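Local atomic coordinates of uncharacterized protein (Bacteroides ovatus CL02T12C04, PDB entry 6PTM), a protein that probably hydrolyses carrageenan chains from their ends, as an exo-acting glycoside hydrolase of family GH42. Residues P358-F361 with D362-F366; I349-A352 with S353-G356. One frame throughout, in Å; residues are numbered along the deposited sequence.

Interaction 1: P358-F361 with D362-F366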
# COMPACT_ATOMS: atom_id res chain seq x y z
N PRO A 358 -18.71 0.26 26.57
CA PRO A 358 -19.21 1.41 25.82
C PRO A 358 -18.31 2.64 25.85
O PRO A 358 -18.11 3.18 24.78
CB PRO A 358 -20.58 1.64 26.44
CG PRO A 358 -20.99 0.24 26.84
CD PRO A 358 -19.73 -0.28 27.50
N MET A 359 -17.70 2.98 26.99
CA MET A 359 -16.84 4.18 27.06
C MET A 359 -15.63 3.97 26.11
O MET A 359 -15.21 4.93 25.45
CB MET A 359 -16.33 4.49 28.46
CG MET A 359 -15.39 5.65 28.42
SD MET A 359 -14.71 6.19 29.98
CE MET A 359 -13.63 4.80 30.35
N TYR A 360 -15.11 2.76 26.08
CA TYR A 360 -13.95 2.41 25.23
C TYR A 360 -14.36 2.56 23.78
O TYR A 360 -13.57 3.14 23.01
CB TYR A 360 -13.48 1.00 25.55
CG TYR A 360 -12.29 0.51 24.76
CD1 TYR A 360 -12.44 0.02 23.47
CD2 TYR A 360 -11.03 0.48 25.33
CE1 TYR A 360 -11.36 -0.49 22.76
CE2 TYR A 360 -9.95 -0.03 24.64
CZ TYR A 360 -10.12 -0.55 23.36
OH TYR A 360 -9.04 -1.05 22.69
N PHE A 361 -15.51 1.99 23.42
CA PHE A 361 -15.98 2.03 22.03
C PHE A 361 -16.07 3.49 21.58
O PHE A 361 -15.60 3.85 20.49
CB PHE A 361 -17.34 1.35 21.88
CG PHE A 361 -17.79 1.52 20.46
CD1 PHE A 361 -18.49 2.63 20.08
CD2 PHE A 361 -17.35 0.63 19.50
CE1 PHE A 361 -18.82 2.84 18.75
CE2 PHE A 361 -17.64 0.85 18.17
CZ PHE A 361 -18.39 1.95 17.80
N ASP A 362 -16.73 4.29 22.39
CA ASP A 362 -16.98 5.73 22.14
C ASP A 362 -15.65 6.44 21.96
O ASP A 362 -15.55 7.28 21.03
CB ASP A 362 -17.84 6.34 23.24
CG ASP A 362 -19.32 6.02 23.09
OD1 ASP A 362 -19.71 5.44 22.03
OD2 ASP A 362 -20.06 6.30 24.04
N PHE A 363 -14.69 6.17 22.84
CA PHE A 363 -13.38 6.87 22.79
C PHE A 363 -12.70 6.57 21.44
O PHE A 363 -12.19 7.50 20.77
CB PHE A 363 -12.52 6.46 23.98
CG PHE A 363 -11.43 7.44 24.28
CD1 PHE A 363 -11.59 8.39 25.27
CD2 PHE A 363 -10.22 7.37 23.59
CE1 PHE A 363 -10.59 9.33 25.50
CE2 PHE A 363 -9.22 8.29 23.85
CZ PHE A 363 -9.41 9.27 24.80
N MET A 364 -12.69 5.29 21.03
CA MET A 364 -11.96 4.86 19.81
C MET A 364 -12.70 5.38 18.57
O MET A 364 -12.01 5.81 17.62
CB MET A 364 -11.81 3.34 19.74
CG MET A 364 -11.01 2.73 20.87
SD MET A 364 -9.58 3.69 21.35
CE MET A 364 -9.00 2.71 22.73
N ALA A 365 -14.04 5.38 18.59
CA ALA A 365 -14.90 5.84 17.48
C ALA A 365 -14.71 7.35 17.31
O ALA A 365 -14.49 7.80 16.17
CB ALA A 365 -16.34 5.47 17.77
N PHE A 366 -14.71 8.09 18.43
CA PHE A 366 -14.46 9.54 18.45
C PHE A 366 -13.05 9.78 17.90
O PHE A 366 -12.88 10.70 17.08
CB PHE A 366 -14.64 10.14 19.85
CG PHE A 366 -13.92 11.46 19.99
CD1 PHE A 366 -14.37 12.58 19.32
CD2 PHE A 366 -12.75 11.57 20.72
CE1 PHE A 366 -13.68 13.78 19.38
CE2 PHE A 366 -12.07 12.78 20.81
CZ PHE A 366 -12.54 13.88 20.14

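Interaction 2: I349-A352 with S353-G356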
# COMPACT_ATOMS: atom_id res chain seq x y z
N ILE A 349 -7.10 8.84 28.36
CA ILE A 349 -6.40 7.68 27.75
C ILE A 349 -7.15 6.43 28.20
O ILE A 349 -7.70 6.47 29.31
CB ILE A 349 -4.92 7.70 28.17
CG1 ILE A 349 -4.09 6.76 27.29
CG2 ILE A 349 -4.77 7.36 29.66
CD1 ILE A 349 -2.62 7.08 27.28
N MET A 350 -7.22 5.41 27.34
CA MET A 350 -7.95 4.18 27.61
C MET A 350 -6.98 3.13 28.19
O MET A 350 -5.73 3.22 27.98
CB MET A 350 -8.60 3.63 26.34
CG MET A 350 -9.73 4.50 25.80
SD MET A 350 -11.14 4.51 26.89
CE MET A 350 -10.81 6.05 27.74
N GLN A 351 -7.56 2.15 28.86
CA GLN A 351 -6.86 0.92 29.32
C GLN A 351 -7.28 -0.23 28.39
O GLN A 351 -8.47 -0.30 28.02
CB GLN A 351 -7.19 0.67 30.80
CG GLN A 351 -6.83 1.83 31.74
CD GLN A 351 -5.36 2.17 31.75
OE1 GLN A 351 -4.50 1.28 31.74
NE2 GLN A 351 -5.03 3.46 31.79
N ALA A 352 -6.35 -1.11 28.05
CA ALA A 352 -6.64 -2.31 27.24
C ALA A 352 -7.76 -3.13 27.88
O ALA A 352 -8.59 -3.62 27.15
CB ALA A 352 -5.39 -3.14 27.07
N SER A 353 -7.82 -3.23 29.21
CA SER A 353 -8.87 -3.97 29.98
C SER A 353 -10.28 -3.45 29.71
O SER A 353 -11.24 -4.19 29.99
CB SER A 353 -8.63 -3.90 31.45
OG SER A 353 -8.64 -2.53 31.87
N MET A 354 -10.43 -2.22 29.22
CA MET A 354 -11.75 -1.59 28.97
C MET A 354 -12.28 -1.99 27.59
O MET A 354 -13.48 -1.71 27.26
CB MET A 354 -11.66 -0.07 29.04
CG MET A 354 -11.26 0.52 30.37
SD MET A 354 -10.75 2.29 30.13
CE MET A 354 -10.68 2.88 31.83
N GLN A 355 -11.48 -2.65 26.76
CA GLN A 355 -11.99 -2.99 25.41
C GLN A 355 -13.29 -3.79 25.59
O GLN A 355 -13.31 -4.71 26.41
CB GLN A 355 -10.97 -3.73 24.56
CG GLN A 355 -11.50 -4.07 23.19
CD GLN A 355 -10.40 -4.63 22.31
OE1 GLN A 355 -9.59 -5.42 22.76
NE2 GLN A 355 -10.41 -4.23 21.05
N GLY A 356 -14.31 -3.45 24.82
CA GLY A 356 -15.62 -4.13 24.89
C GLY A 356 -16.63 -3.27 25.63
O GLY A 356 -17.82 -3.49 25.43

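Interaction 1: P358-F361 with D362-F366
The first two turns of helix 358-385 bring Tyr360 and Met364, one turn apart, together as a Met-aromatic pair on the helix surface. Met364 CE lies over one face of the Tyr360 ring, 3.7 Å from its centroid and displaced toward the rim beside CE2 and CZ, a CH-pi contact. The sulfur is also above that face but more distant, with SD 4.9 Å from the centroid of the Tyr360 ring. Tyr360 CG is anti to its own N (chi1 -179°), while chi1 of Met364 sets its CG near Tyr360 CE1 and the bend at chi2 (-39°) swings SD and CE over the ring. An alanine in place of Tyr360 would take away the surface under the Met364 methyl and would probably leave the thioether less restrained on that side. On a neighbouring flank, Phe361 CE1 meets Ala365 CB at 3.7 Å, the methyl coming in obliquely to the ring. Asp362 OD1 lies in the plane of the Phe361 ring at its edge, 3.6 Å from CD1, the carboxylate and ring planes being 68° apart. The carboxylate is buried but well satisfied: OD1 is hydrogen-bonded to Tyr653 OH, and OD2 to both His324 NE2 and Trp334 NE1, which fixes its rotation and ties the helix start to helices 310-324 and 327-334. Four i to i+4 backbone bonds join 358-361 to 362-366, among them Asp362 N to Pro358 O at 3.0 Å and Ala365 N to Phe361 O at 2.9 Å. Phe363 reaches another side, where its ring meets Phe316 edge-to-face. Proline in the first turn, where its missing N-H costs no helical bond, is typical of a helix N-terminus; the bonding and the i/i+4 side-chain pairs are those of alpha-helices in general.

Interaction 2: I349-A352 with S353-G356
Met354 lays its thioether back across Met350 and Gln351, with SD 3.9 Å from Met350 SD and the two methionine side chains crossing at about a right angle. The same sulfur accepts a weak but nearly straight hydrogen bond from the backbone, Gln351 N to Met354 SD being 3.4 Å with an N-H...S angle of 166°. From CG onward the Met354 chain is extended (chi2 164°), which carries SD back to that N-H and sets CE 4.0 Å from Gln351 CG. The polar end of Gln351 turns outward from the turn, and its NE2 bonds Glu300 OE2. Two successive i to i+3 bonds close the backbone: Met354 N to Gln351 O at 3.0 Å, and Gln355 N to Ala352 O at 3.1 Å. In both, the donor stands well above the carbonyl plane of its acceptor. Gln355 extends the other way and gives NE2 to the carbonyl O of Ile574. Consecutive i to i+3 bonds of this kind are characteristic of a short 3-10 turn.

Overall arrangement
The two contacts follow one another along the chain: the 3-10 turn of interaction 2 leads into the helix whose first turns form interaction 1. Interaction 2 is largely at the surface and interaction 1 is buried, yet they touch. Met364 CE, besides facing the tyrosine ring, lies 3.6 Å from Met350 CG, and Phe363 CD1 is 3.5 Å from Met350 CE, so Met350, just ahead of the 3-10 turn, packs against two side chains of the helix. Their backbone chemistry differs, i to i+3 bonds in the turn and i to i+4 in the helix. In the helix a methionine methyl lies on an aromatic face with its sulfur farther above, whereas in the turn a sulfur meets another sulfur and a backbone N-H.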